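Long-range contacts in membrane-anchored mycosin mycp1 (PDB 4HVL), which probably cleaves proteins as a subtilisin-like serine endopeptidase and is an essential component of the ESX-1 type VII secretion system: residues 30-35 against 294-299; 58-63 against 123-128; 63-68 against 172-177; 237-242 against 273-278; 279-284 against 359-364. All coordinates share one frame; numbering follows the deposited sequence.

Overall arrangement
Four of the five contacts are built on one parallel seven-stranded sheet, the core of the subtilisin fold. Contacts 2 and 3 are neighbours, with centres 11 Å apart; they share G63, and their strands 127-132 and 65-70 lie side by side. Contacts 4 and 5 follow each other on the outermost strand 277-282, their centres 19 Å apart. Contact 1 belongs to the small antiparallel sheet and lies about 34 Å, centre to centre, from contact 4, across the middle of the chain. Along the sequence the span closed by contact 1 encloses contacts 2, 3 and 4 and interlocks with contact 5, so segments near both ends of the chain are tied to the catalytic domain.

Contact 1. Residues 30-35 against 294-299; sequences AAPTVY and EPVNAL
The carbonyl oxygen of T33 is gripped by two successive backbone amides, N297 and A298, at the break in strand 295-300. N297 N reaches T33 O at 3.0 Å, lying in the carbonyl plane, whereas A298 N comes from above that plane at 3.1 Å. The same threonine gives its own N-H to A298 O, at 2.8 Å and fairly straight, so three bonds fasten one residue to the bulged pair. The side chain of N297 adds a fourth: OD1 takes the amide N-H of Y35 on a lone pair at 2.9 Å. With CG set between the backbone N and the carbonyl carbon (chi1 69°), the amide curls over to that N-H, while its ND2 is held by S38. Beyond it, the Y35 ring receives the methyl of A298 over one face, a CH-pi contact with CB 4.1 Å from the ring centroid. At the other end P32 lays its CB between V296 CG1 and L299 CD2, 3.8 Å from the first, and L104 of helix 102-110 lies against both P32 and V296. L299 also brings this end within about 6 Å, side chain to side chain, of H101, which binds zinc here and is the predicted charge-relay histidine. Two residues facing one across an antiparallel pair make a classic beta bulge, by which the segment preceding helix 45-50 docks on strand 295-300.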
# COMPACT_ATOMS: atom_id res chain seq x y z
N ALA A 30 -16.64 -3.31 -11.00
CA ALA A 30 -16.97 -1.94 -10.63
C ALA A 30 -16.16 -0.96 -11.45
O ALA A 30 -15.16 -1.33 -12.08
CB ALA A 30 -16.69 -1.72 -9.15
N ALA A 31 -16.61 0.30 -11.46
CA ALA A 31 -15.85 1.41 -12.03
C ALA A 31 -15.97 2.60 -11.07
O ALA A 31 -16.98 2.74 -10.39
CB ALA A 31 -16.40 1.79 -13.38
N PRO A 32 -14.92 3.42 -10.99
CA PRO A 32 -15.00 4.58 -10.13
C PRO A 32 -15.87 5.65 -10.76
O PRO A 32 -16.17 5.58 -11.97
CB PRO A 32 -13.55 5.07 -10.09
CG PRO A 32 -13.03 4.70 -11.42
CD PRO A 32 -13.64 3.36 -11.71
N THR A 33 -16.22 6.65 -9.97
CA THR A 33 -17.10 7.70 -10.42
C THR A 33 -16.76 9.05 -9.74
O THR A 33 -15.65 9.25 -9.24
CB THR A 33 -18.59 7.25 -10.32
OG1 THR A 33 -19.44 8.23 -10.90
CG2 THR A 33 -19.06 6.95 -8.87
N VAL A 34 -17.72 9.96 -9.73
CA VAL A 34 -17.52 11.32 -9.23
C VAL A 34 -18.74 11.76 -8.45
O VAL A 34 -19.85 11.27 -8.68
CB VAL A 34 -17.28 12.31 -10.40
CG1 VAL A 34 -16.04 11.91 -11.18
CG2 VAL A 34 -18.48 12.36 -11.34
N TYR A 35 -18.53 12.66 -7.49
CA TYR A 35 -19.64 13.33 -6.83
C TYR A 35 -20.24 14.34 -7.80
O TYR A 35 -19.51 15.03 -8.54
CB TYR A 35 -19.18 14.03 -5.54
CG TYR A 35 -19.07 13.09 -4.37
CD1 TYR A 35 -20.20 12.66 -3.69
CD2 TYR A 35 -17.83 12.61 -3.95
CE1 TYR A 35 -20.11 11.80 -2.61
CE2 TYR A 35 -17.73 11.73 -2.88
CZ TYR A 35 -18.87 11.33 -2.22
OH TYR A 35 -18.80 10.46 -1.17
N GLU A 294 -9.38 9.57 -16.41
CA GLU A 294 -10.31 10.65 -16.05
C GLU A 294 -10.32 10.88 -14.54
O GLU A 294 -10.27 9.92 -13.78
CB GLU A 294 -11.74 10.31 -16.55
CG GLU A 294 -12.59 9.38 -15.66
CD GLU A 294 -12.23 7.89 -15.65
OE1 GLU A 294 -11.20 7.49 -16.23
OE2 GLU A 294 -13.00 7.08 -15.07
N PRO A 295 -10.40 12.14 -14.09
CA PRO A 295 -10.42 12.34 -12.65
C PRO A 295 -11.66 11.70 -11.99
O PRO A 295 -12.76 11.73 -12.56
CB PRO A 295 -10.43 13.87 -12.48
CG PRO A 295 -10.53 14.46 -13.83
CD PRO A 295 -10.50 13.39 -14.87
N VAL A 296 -11.44 11.07 -10.84
CA VAL A 296 -12.51 10.49 -10.05
C VAL A 296 -12.34 10.83 -8.57
O VAL A 296 -11.22 11.04 -8.09
CB VAL A 296 -12.56 8.96 -10.19
CG1 VAL A 296 -13.08 8.56 -11.57
CG2 VAL A 296 -11.20 8.31 -9.88
N ASN A 297 -13.46 10.82 -7.84
CA ASN A 297 -13.45 11.08 -6.39
C ASN A 297 -14.58 10.41 -5.60
O ASN A 297 -14.84 10.80 -4.47
CB ASN A 297 -13.43 12.60 -6.14
CG ASN A 297 -14.73 13.27 -6.53
OD1 ASN A 297 -15.65 12.63 -7.06
ND2 ASN A 297 -14.83 14.57 -6.26
N ALA A 298 -15.22 9.40 -6.20
CA ALA A 298 -16.31 8.68 -5.57
C ALA A 298 -16.31 7.24 -6.05
O ALA A 298 -15.86 6.94 -7.16
CB ALA A 298 -17.64 9.32 -5.90
N LEU A 299 -16.86 6.37 -5.21
CA LEU A 299 -17.07 4.97 -5.52
C LEU A 299 -18.51 4.60 -5.20
O LEU A 299 -19.16 5.26 -4.38
CB LEU A 299 -16.13 4.12 -4.67
CG LEU A 299 -14.67 4.42 -4.97
CD1 LEU A 299 -13.78 3.78 -3.93
CD2 LEU A 299 -14.31 3.96 -6.38

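Contact 2. Residues 58-63 against 123-128; sequences FATGAG and APDARI
This is a loop-to-turn contact at the entrance to the parallel sheet, where the segment leading into strand 65-70 meets the type I turn A123 to A126 that precedes strand 127-132. T60 takes part in both direct hydrogen bonds. Its carbonyl oxygen takes the N-H of D125 at 2.9 Å, and its hydroxyl OG1 donates to D125 OD2 at 2.6 Å. The hydroxyl sits between the backbone N and the carbonyl carbon (chi1 60°), which turns it to the carboxylate; it meets OD2 on the anti side, 23° out of the carboxylate plane. Next along, G61 passes close to the turn, its CA 4.1 Å from A123 CB, and its carbonyl oxygen lies 3.3 Å from A126 CA in a CA-H...O contact. A62 CB rests 3.9 Å from D125 CB. A water continues the seam, accepting from G63 N and donating to D125 O. Behind the loop, Q327 of helix 311-328 accepts the N-H of T60. D125 is thus gripped at its backbone N, its backbone O and one carboxylate oxygen; the short hydroxyl bond would stabilise negative charge on OD2 and probably favours the ionised acid.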
# COMPACT_ATOMS: atom_id res chain seq x y z
N PHE A 58 12.17 19.26 -8.02
CA PHE A 58 13.34 18.53 -7.55
C PHE A 58 13.44 17.09 -8.07
O PHE A 58 14.55 16.57 -8.15
CB PHE A 58 13.38 18.58 -6.02
CG PHE A 58 13.41 19.98 -5.49
CD1 PHE A 58 14.53 20.79 -5.70
CD2 PHE A 58 12.30 20.53 -4.86
CE1 PHE A 58 14.56 22.11 -5.27
CE2 PHE A 58 12.33 21.83 -4.41
CZ PHE A 58 13.45 22.63 -4.62
N ALA A 59 12.31 16.50 -8.44
CA ALA A 59 12.26 15.12 -8.97
C ALA A 59 10.84 14.80 -9.48
O ALA A 59 9.87 15.36 -8.99
CB ALA A 59 12.67 14.10 -7.92
N THR A 60 10.75 13.90 -10.46
CA THR A 60 9.47 13.46 -11.01
C THR A 60 9.31 11.93 -11.11
O THR A 60 8.31 11.46 -11.64
CB THR A 60 9.29 13.97 -12.45
OG1 THR A 60 10.35 13.48 -13.26
CG2 THR A 60 9.28 15.49 -12.49
N GLY A 61 10.30 11.17 -10.62
CA GLY A 61 10.36 9.73 -10.75
C GLY A 61 10.90 9.16 -12.06
O GLY A 61 10.76 7.97 -12.30
N ALA A 62 11.53 9.99 -12.90
CA ALA A 62 12.07 9.52 -14.17
C ALA A 62 13.14 8.47 -13.93
O ALA A 62 13.97 8.65 -13.05
CB ALA A 62 12.66 10.68 -14.99
N GLY A 63 13.13 7.41 -14.74
CA GLY A 63 14.04 6.27 -14.57
C GLY A 63 13.63 5.22 -13.53
O GLY A 63 14.23 4.18 -13.46
N ALA A 123 4.85 10.83 -8.72
CA ALA A 123 6.02 10.52 -9.55
C ALA A 123 5.57 10.30 -10.99
O ALA A 123 5.66 9.18 -11.50
CB ALA A 123 6.69 9.26 -9.02
N PRO A 124 5.11 11.37 -11.65
CA PRO A 124 4.47 11.22 -12.95
C PRO A 124 5.35 10.70 -14.06
O PRO A 124 4.84 10.41 -15.12
CB PRO A 124 4.01 12.64 -13.27
CG PRO A 124 4.95 13.52 -12.53
CD PRO A 124 5.22 12.78 -11.25
N ASP A 125 6.66 10.63 -13.86
CA ASP A 125 7.55 10.05 -14.86
C ASP A 125 7.93 8.59 -14.55
O ASP A 125 8.68 7.98 -15.31
CB ASP A 125 8.81 10.91 -15.06
CG ASP A 125 8.54 12.20 -15.88
OD1 ASP A 125 7.64 12.23 -16.75
OD2 ASP A 125 9.26 13.21 -15.65
N ALA A 126 7.41 8.01 -13.47
CA ALA A 126 7.79 6.66 -13.10
C ALA A 126 7.10 5.64 -13.99
O ALA A 126 6.01 5.90 -14.50
CB ALA A 126 7.46 6.40 -11.64
N ARG A 127 7.72 4.49 -14.19
CA ARG A 127 6.99 3.34 -14.75
C ARG A 127 6.16 2.68 -13.64
O ARG A 127 6.51 2.78 -12.47
CB ARG A 127 7.93 2.31 -15.35
CG ARG A 127 8.47 2.70 -16.72
CD ARG A 127 9.61 1.79 -17.17
NE ARG A 127 9.15 0.48 -17.67
CZ ARG A 127 9.44 -0.71 -17.13
NH1 ARG A 127 10.18 -0.83 -16.03
NH2 ARG A 127 8.96 -1.82 -17.71
N ILE A 128 5.07 2.02 -14.04
CA ILE A 128 4.17 1.32 -13.13
C ILE A 128 4.03 -0.13 -13.60
O ILE A 128 3.64 -0.37 -14.75
CB ILE A 128 2.76 1.93 -13.22
CG1 ILE A 128 2.76 3.38 -12.77
CG2 ILE A 128 1.74 1.12 -12.43
CD1 ILE A 128 1.80 4.23 -13.58
O HOH W 1 11.12 7.43 -16.85

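Contact 3. Residues 63-68 against 172-177; sequences GITVAV and LGAQVI
V66 and V176 lie side by side and point the same way, as paired residues of adjacent parallel strands do. In both, CG1 is anti to the backbone N (chi1 -175° and -174°), so the two isopropyl groups stand alike and V66 CG1 comes 4.1 Å from V176 CB. I64 joins them through its CG2 methyl, which approaches V176 CG2. The other side of the sheet carries A67 and I177, and A174, from the loop before the strand, joins them: A67 CB and A174 CB meet at 3.6 Å, and CG1 of I177 lies farther along, 4.4 Å from A67 CB. Helix 154-171 covers this side, its A169 touching both A67 and I177, whereas I109 of helix 102-110 packs on V66.

Q175 is turned quite differently. Its chain bends at chi2 (94°), which brings the amide alongside the approaching strand; OE1 then accepts T65 N at 2.8 Å, with the N-H nearly along the C=O axis. The glutamine therefore stands in for a main-chain acceptor just where regular pairing has yet to begin. A water bound to G63 O and T65 OG1 lies next to its NE2, with a weak bond between them, and T65 OG1 is also held by R127. From there the backbones take over: T65 O receives Q175 N at 3.0 Å, and V176 O receives A67 N at 2.9 Å.

G173 ends the preceding helix in a Schellman motif, from which the chain turns into strand 176-179 beside strand 65-70. Such helix-to-strand passage into a central parallel sheet is typical of the subtilisin fold, and strand 65-70 ends at D70, the predicted charge-relay aspartate.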
# COMPACT_ATOMS: atom_id res chain seq x y z
N GLY A 63 13.13 7.41 -14.74
CA GLY A 63 14.04 6.27 -14.57
C GLY A 63 13.63 5.22 -13.53
O GLY A 63 14.23 4.18 -13.46
N ILE A 64 12.60 5.48 -12.73
CA ILE A 64 12.24 4.59 -11.61
C ILE A 64 11.01 3.80 -12.01
O ILE A 64 10.14 4.32 -12.72
CB ILE A 64 11.95 5.39 -10.33
CG1 ILE A 64 13.12 6.33 -9.99
CG2 ILE A 64 11.60 4.49 -9.13
CD1 ILE A 64 14.45 5.64 -9.74
N THR A 65 10.96 2.54 -11.57
CA THR A 65 9.83 1.63 -11.82
C THR A 65 9.22 1.25 -10.46
O THR A 65 9.92 0.77 -9.58
CB THR A 65 10.32 0.36 -12.57
OG1 THR A 65 10.85 0.73 -13.86
CG2 THR A 65 9.20 -0.68 -12.76
N VAL A 66 7.92 1.50 -10.30
CA VAL A 66 7.20 1.15 -9.10
C VAL A 66 6.28 -0.02 -9.41
O VAL A 66 5.46 0.05 -10.35
CB VAL A 66 6.36 2.33 -8.56
CG1 VAL A 66 5.73 1.95 -7.23
CG2 VAL A 66 7.19 3.60 -8.41
N ALA A 67 6.40 -1.09 -8.62
CA ALA A 67 5.46 -2.19 -8.68
C ALA A 67 4.33 -1.95 -7.69
O ALA A 67 4.57 -1.56 -6.52
CB ALA A 67 6.14 -3.51 -8.37
N VAL A 68 3.10 -2.18 -8.15
CA VAL A 68 1.91 -1.92 -7.35
C VAL A 68 1.16 -3.22 -7.15
O VAL A 68 0.64 -3.79 -8.11
CB VAL A 68 0.99 -0.91 -8.05
CG1 VAL A 68 -0.18 -0.55 -7.14
CG2 VAL A 68 1.77 0.33 -8.46
N LEU A 172 10.86 -8.59 -11.31
CA LEU A 172 10.50 -7.66 -12.40
C LEU A 172 11.42 -6.45 -12.46
O LEU A 172 11.44 -5.76 -13.46
CB LEU A 172 9.05 -7.18 -12.24
CG LEU A 172 8.01 -8.29 -12.52
CD1 LEU A 172 6.62 -7.88 -12.08
CD2 LEU A 172 8.02 -8.69 -14.00
N GLY A 173 12.19 -6.19 -11.40
CA GLY A 173 13.18 -5.10 -11.40
C GLY A 173 12.66 -3.78 -10.85
O GLY A 173 13.22 -2.72 -11.12
N ALA A 174 11.58 -3.80 -10.09
CA ALA A 174 11.04 -2.54 -9.53
C ALA A 174 11.91 -2.05 -8.38
O ALA A 174 12.43 -2.85 -7.59
CB ALA A 174 9.62 -2.75 -9.09
N GLN A 175 12.13 -0.74 -8.28
CA GLN A 175 12.99 -0.19 -7.24
C GLN A 175 12.18 0.29 -6.04
O GLN A 175 12.75 0.57 -4.98
CB GLN A 175 13.87 0.93 -7.76
CG GLN A 175 14.80 0.52 -8.88
CD GLN A 175 14.23 0.76 -10.25
OE1 GLN A 175 13.26 1.48 -10.42
NE2 GLN A 175 14.80 0.11 -11.24
N VAL A 176 10.86 0.38 -6.24
CA VAL A 176 9.88 0.61 -5.18
C VAL A 176 8.74 -0.38 -5.39
O VAL A 176 8.29 -0.59 -6.53
CB VAL A 176 9.35 2.06 -5.24
CG1 VAL A 176 8.42 2.36 -4.07
CG2 VAL A 176 10.51 3.04 -5.29
N ILE A 177 8.32 -1.02 -4.30
CA ILE A 177 7.18 -1.94 -4.31
C ILE A 177 6.12 -1.44 -3.33
O ILE A 177 6.32 -1.43 -2.10
CB ILE A 177 7.60 -3.37 -3.91
CG1 ILE A 177 8.69 -3.88 -4.86
CG2 ILE A 177 6.40 -4.31 -3.96
CD1 ILE A 177 9.28 -5.22 -4.49
O HOH W 2 13.32 1.54 -13.83

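Contact 4. Residues 237-242 against 273-278; sequences RGWQQV and SGPWVG
The indole of W239 has P275 lying over one face: the proline CG stands 3.4 Å above the ring plane, and CB lies 3.5 Å from the centroid of the five-membered ring in a CH-pi contact. The proline ring crosses this side chain at about a right angle. W276 turns its edge toward the face of W239, an offset edge-to-face pair with six-membered centroids 5.5 Å apart and planes at 71°. Its own face is met, toward the rim, by P275 CD and G274 CA. A third flat group, the guanidinium of R237, has P275 O 3.1 Å above its centre, and V277 O at its edge. Of the three carbonyl oxygens near the guanidinium, V277 O makes the sound bond: NH2 donates to it at 3.0 Å, almost straight (171°) and on a lone pair, while the bond from NH2 to G274 O is weak. Bends at chi2 and chi3 fold the arginine back over the proline to reach these oxygens. Two waters complete the polar rim, one joining R237 NH1 to V277 O, the other W239 NE1 to P275 O. V242 meets the proline away from the arginine, its CG2 tight against P275 CD at 3.5 Å. G274 to V277 forms a type I turn leading into strand 277-282 at the edge of the main sheet, while segment 237-242 runs on toward strand 244-247, with W250 packed against W276.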
# COMPACT_ATOMS: atom_id res chain seq x y z
N ARG A 237 6.40 1.06 22.22
CA ARG A 237 5.49 0.86 21.09
C ARG A 237 4.33 -0.14 21.37
O ARG A 237 3.48 -0.34 20.53
CB ARG A 237 6.28 0.41 19.85
CG ARG A 237 7.37 1.39 19.42
CD ARG A 237 6.81 2.77 19.05
NE ARG A 237 5.74 2.70 18.04
CZ ARG A 237 5.92 2.82 16.72
NH1 ARG A 237 7.14 3.00 16.24
NH2 ARG A 237 4.89 2.74 15.88
N GLY A 238 4.28 -0.72 22.56
CA GLY A 238 3.12 -1.54 22.95
C GLY A 238 2.91 -2.82 22.15
O GLY A 238 1.78 -3.16 21.84
N TRP A 239 4.01 -3.52 21.83
CA TRP A 239 3.93 -4.87 21.25
C TRP A 239 3.07 -5.82 22.10
O TRP A 239 2.38 -6.65 21.54
CB TRP A 239 5.32 -5.50 21.06
CG TRP A 239 6.00 -5.05 19.80
CD1 TRP A 239 6.88 -4.01 19.67
CD2 TRP A 239 5.85 -5.62 18.48
NE1 TRP A 239 7.28 -3.90 18.34
CE2 TRP A 239 6.65 -4.86 17.60
CE3 TRP A 239 5.10 -6.66 17.97
CZ2 TRP A 239 6.75 -5.16 16.23
CZ3 TRP A 239 5.20 -6.96 16.62
CH2 TRP A 239 6.01 -6.21 15.77
N GLN A 240 3.13 -5.69 23.42
CA GLN A 240 2.38 -6.56 24.32
C GLN A 240 0.89 -6.22 24.44
O GLN A 240 0.16 -6.97 25.03
CB GLN A 240 3.02 -6.59 25.71
CG GLN A 240 4.49 -7.00 25.71
CD GLN A 240 4.77 -8.15 24.76
OE1 GLN A 240 4.06 -9.16 24.76
NE2 GLN A 240 5.76 -7.97 23.90
N GLN A 241 0.46 -5.10 23.86
CA GLN A 241 -0.95 -4.69 23.84
C GLN A 241 -1.61 -5.07 22.52
O GLN A 241 -2.80 -4.88 22.35
CB GLN A 241 -1.04 -3.17 24.03
CG GLN A 241 -0.25 -2.65 25.22
CD GLN A 241 -0.72 -3.29 26.51
OE1 GLN A 241 -1.92 -3.51 26.69
NE2 GLN A 241 0.21 -3.57 27.42
N VAL A 242 -0.84 -5.60 21.58
CA VAL A 242 -1.37 -5.95 20.26
C VAL A 242 -2.33 -7.13 20.36
O VAL A 242 -2.04 -8.12 21.05
CB VAL A 242 -0.23 -6.33 19.29
CG1 VAL A 242 -0.77 -7.01 18.04
CG2 VAL A 242 0.59 -5.10 18.97
N SER A 273 -3.76 0.85 13.82
CA SER A 273 -2.60 1.24 14.58
C SER A 273 -1.80 0.01 14.95
O SER A 273 -2.35 -1.09 15.12
CB SER A 273 -3.01 1.97 15.89
OG SER A 273 -3.55 1.05 16.83
N GLY A 274 -0.50 0.21 15.15
CA GLY A 274 0.33 -0.80 15.77
C GLY A 274 1.77 -0.38 16.00
O GLY A 274 2.20 0.69 15.53
N PRO A 275 2.54 -1.24 16.69
CA PRO A 275 3.93 -0.93 16.97
C PRO A 275 4.82 -0.78 15.73
O PRO A 275 5.94 -0.29 15.84
CB PRO A 275 4.40 -2.10 17.85
CG PRO A 275 3.51 -3.23 17.52
CD PRO A 275 2.18 -2.62 17.11
N TRP A 276 4.28 -1.15 14.56
CA TRP A 276 5.04 -1.23 13.30
C TRP A 276 4.79 -0.06 12.35
O TRP A 276 5.47 0.08 11.35
CB TRP A 276 4.70 -2.55 12.57
CG TRP A 276 3.21 -2.82 12.59
CD1 TRP A 276 2.26 -2.13 11.90
CD2 TRP A 276 2.51 -3.77 13.40
NE1 TRP A 276 1.02 -2.60 12.20
CE2 TRP A 276 1.14 -3.62 13.11
CE3 TRP A 276 2.91 -4.75 14.30
CZ2 TRP A 276 0.15 -4.41 13.70
CZ3 TRP A 276 1.94 -5.56 14.88
CH2 TRP A 276 0.56 -5.38 14.57
N VAL A 277 3.83 0.80 12.66
CA VAL A 277 3.53 1.94 11.78
C VAL A 277 4.71 2.94 11.85
O VAL A 277 5.17 3.27 12.94
CB VAL A 277 2.20 2.63 12.20
CG1 VAL A 277 1.90 3.84 11.32
CG2 VAL A 277 1.06 1.64 12.15
N GLY A 278 5.20 3.39 10.69
CA GLY A 278 6.39 4.25 10.58
C GLY A 278 6.13 5.68 10.11
O GLY A 278 6.92 6.58 10.38
O HOH W 3 8.10 2.56 13.50
O HOH W 4 8.27 -1.50 16.79

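Contact 5. Residues 279-284 against 359-364; sequences AAAPAE and GVIDPV
I361 reaches from the loop before helix 363-368 onto the alanines of strand 277-282. Its CB stands 4.1 Å from A280 O, and the side chain divides there. The CG1 branch lies between the backbone N and the carbonyl carbon (chi1 57°), which carries it past A280 O to the methyl of A281, 4.1 Å from its CB. The CG2 branch, anti to the carbonyl carbon, lies 3.8 Å from the same oxygen and looser against A279 CB, at 4.4 Å. The fork of the two branches faces A280 O, and its arms touch the alanines before and after it, while CD1 continues beyond CG1. The isoleucine also meets V318 and L321 of helix 311-328, so it is packed between that helix and the strand.

The backbones pair just where the side chain lands. A280 O accepts I361 N at 3.0 Å, and A280 N donates to G359 O at 2.8 Å, the donor standing above the plane of that carbonyl. V360, bridged to A280, has its CB directed away from the strand. Strand 277-282 is the last of the seven parallel strands of the subtilisin core within this chain, and this short bridge attaches the segment after helix 334-343 to its outer edge. G359 has backbone angles (phi 117°, psi -166°) at which a CB would press on the preceding carbonyl oxygen.

Past the bridge the chain enters helix 363-368. D362 is its N-cap: with CG anti to the backbone N, OD1 accepts the N-H of A365 and also forms a salt bridge with R51.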
# COMPACT_ATOMS: atom_id res chain seq x y z
N ALA A 279 5.01 5.90 9.43
CA ALA A 279 4.72 7.17 8.83
C ALA A 279 3.25 7.25 8.45
O ALA A 279 2.50 6.26 8.60
CB ALA A 279 5.58 7.35 7.59
N ALA A 280 2.84 8.42 7.98
CA ALA A 280 1.48 8.60 7.50
C ALA A 280 1.39 9.54 6.31
O ALA A 280 2.34 10.27 5.99
CB ALA A 280 0.59 9.11 8.63
N ALA A 281 0.23 9.51 5.66
CA ALA A 281 -0.03 10.30 4.49
C ALA A 281 -1.56 10.39 4.22
O ALA A 281 -2.34 9.70 4.87
CB ALA A 281 0.73 9.71 3.31
N PRO A 282 -1.99 11.29 3.31
CA PRO A 282 -3.42 11.47 3.10
C PRO A 282 -4.13 10.17 2.68
O PRO A 282 -3.61 9.43 1.84
CB PRO A 282 -3.47 12.49 1.98
CG PRO A 282 -2.26 13.32 2.24
CD PRO A 282 -1.22 12.28 2.56
N ALA A 283 -5.28 9.94 3.28
CA ALA A 283 -6.02 8.68 3.11
C ALA A 283 -7.55 8.87 3.02
O ALA A 283 -8.28 7.88 2.96
CB ALA A 283 -5.68 7.76 4.27
N GLU A 284 -8.02 10.12 3.01
CA GLU A 284 -9.46 10.42 2.99
C GLU A 284 -9.76 11.45 1.89
O GLU A 284 -8.90 12.27 1.54
CB GLU A 284 -9.90 11.01 4.34
CG GLU A 284 -9.64 10.15 5.56
CD GLU A 284 -9.92 10.90 6.87
OE1 GLU A 284 -10.78 11.82 6.89
OE2 GLU A 284 -9.25 10.59 7.87
N GLY A 359 5.23 10.22 11.76
CA GLY A 359 4.36 11.32 11.34
C GLY A 359 4.11 11.45 9.85
O GLY A 359 4.38 10.52 9.06
N VAL A 360 3.57 12.61 9.47
CA VAL A 360 3.08 12.81 8.12
C VAL A 360 4.26 13.15 7.23
O VAL A 360 5.04 14.02 7.56
CB VAL A 360 2.00 13.92 8.07
CG1 VAL A 360 1.44 14.06 6.66
CG2 VAL A 360 0.88 13.60 9.06
N ILE A 361 4.38 12.45 6.09
CA ILE A 361 5.49 12.70 5.19
C ILE A 361 5.51 14.15 4.69
O ILE A 361 4.46 14.83 4.60
CB ILE A 361 5.53 11.74 3.97
CG1 ILE A 361 4.23 11.78 3.17
CG2 ILE A 361 5.83 10.33 4.43
CD1 ILE A 361 4.39 11.34 1.72
N ASP A 362 6.72 14.60 4.37
CA ASP A 362 6.96 15.96 3.91
C ASP A 362 7.90 15.87 2.69
O ASP A 362 9.12 15.89 2.82
CB ASP A 362 7.53 16.78 5.07
CG ASP A 362 7.73 18.23 4.72
OD1 ASP A 362 7.72 18.60 3.52
OD2 ASP A 362 7.94 18.99 5.69
N PRO A 363 7.31 15.73 1.50
CA PRO A 363 8.09 15.53 0.28
C PRO A 363 9.20 16.54 0.01
O PRO A 363 10.30 16.15 -0.41
CB PRO A 363 7.02 15.60 -0.81
CG PRO A 363 5.84 15.00 -0.16
CD PRO A 363 5.87 15.62 1.23
N VAL A 364 8.92 17.83 0.24
CA VAL A 364 9.92 18.86 -0.07
C VAL A 364 11.06 18.76 0.92
O VAL A 364 12.22 18.83 0.52
CB VAL A 364 9.33 20.27 -0.04
CG1 VAL A 364 10.44 21.33 -0.11
CG2 VAL A 364 8.37 20.46 -1.20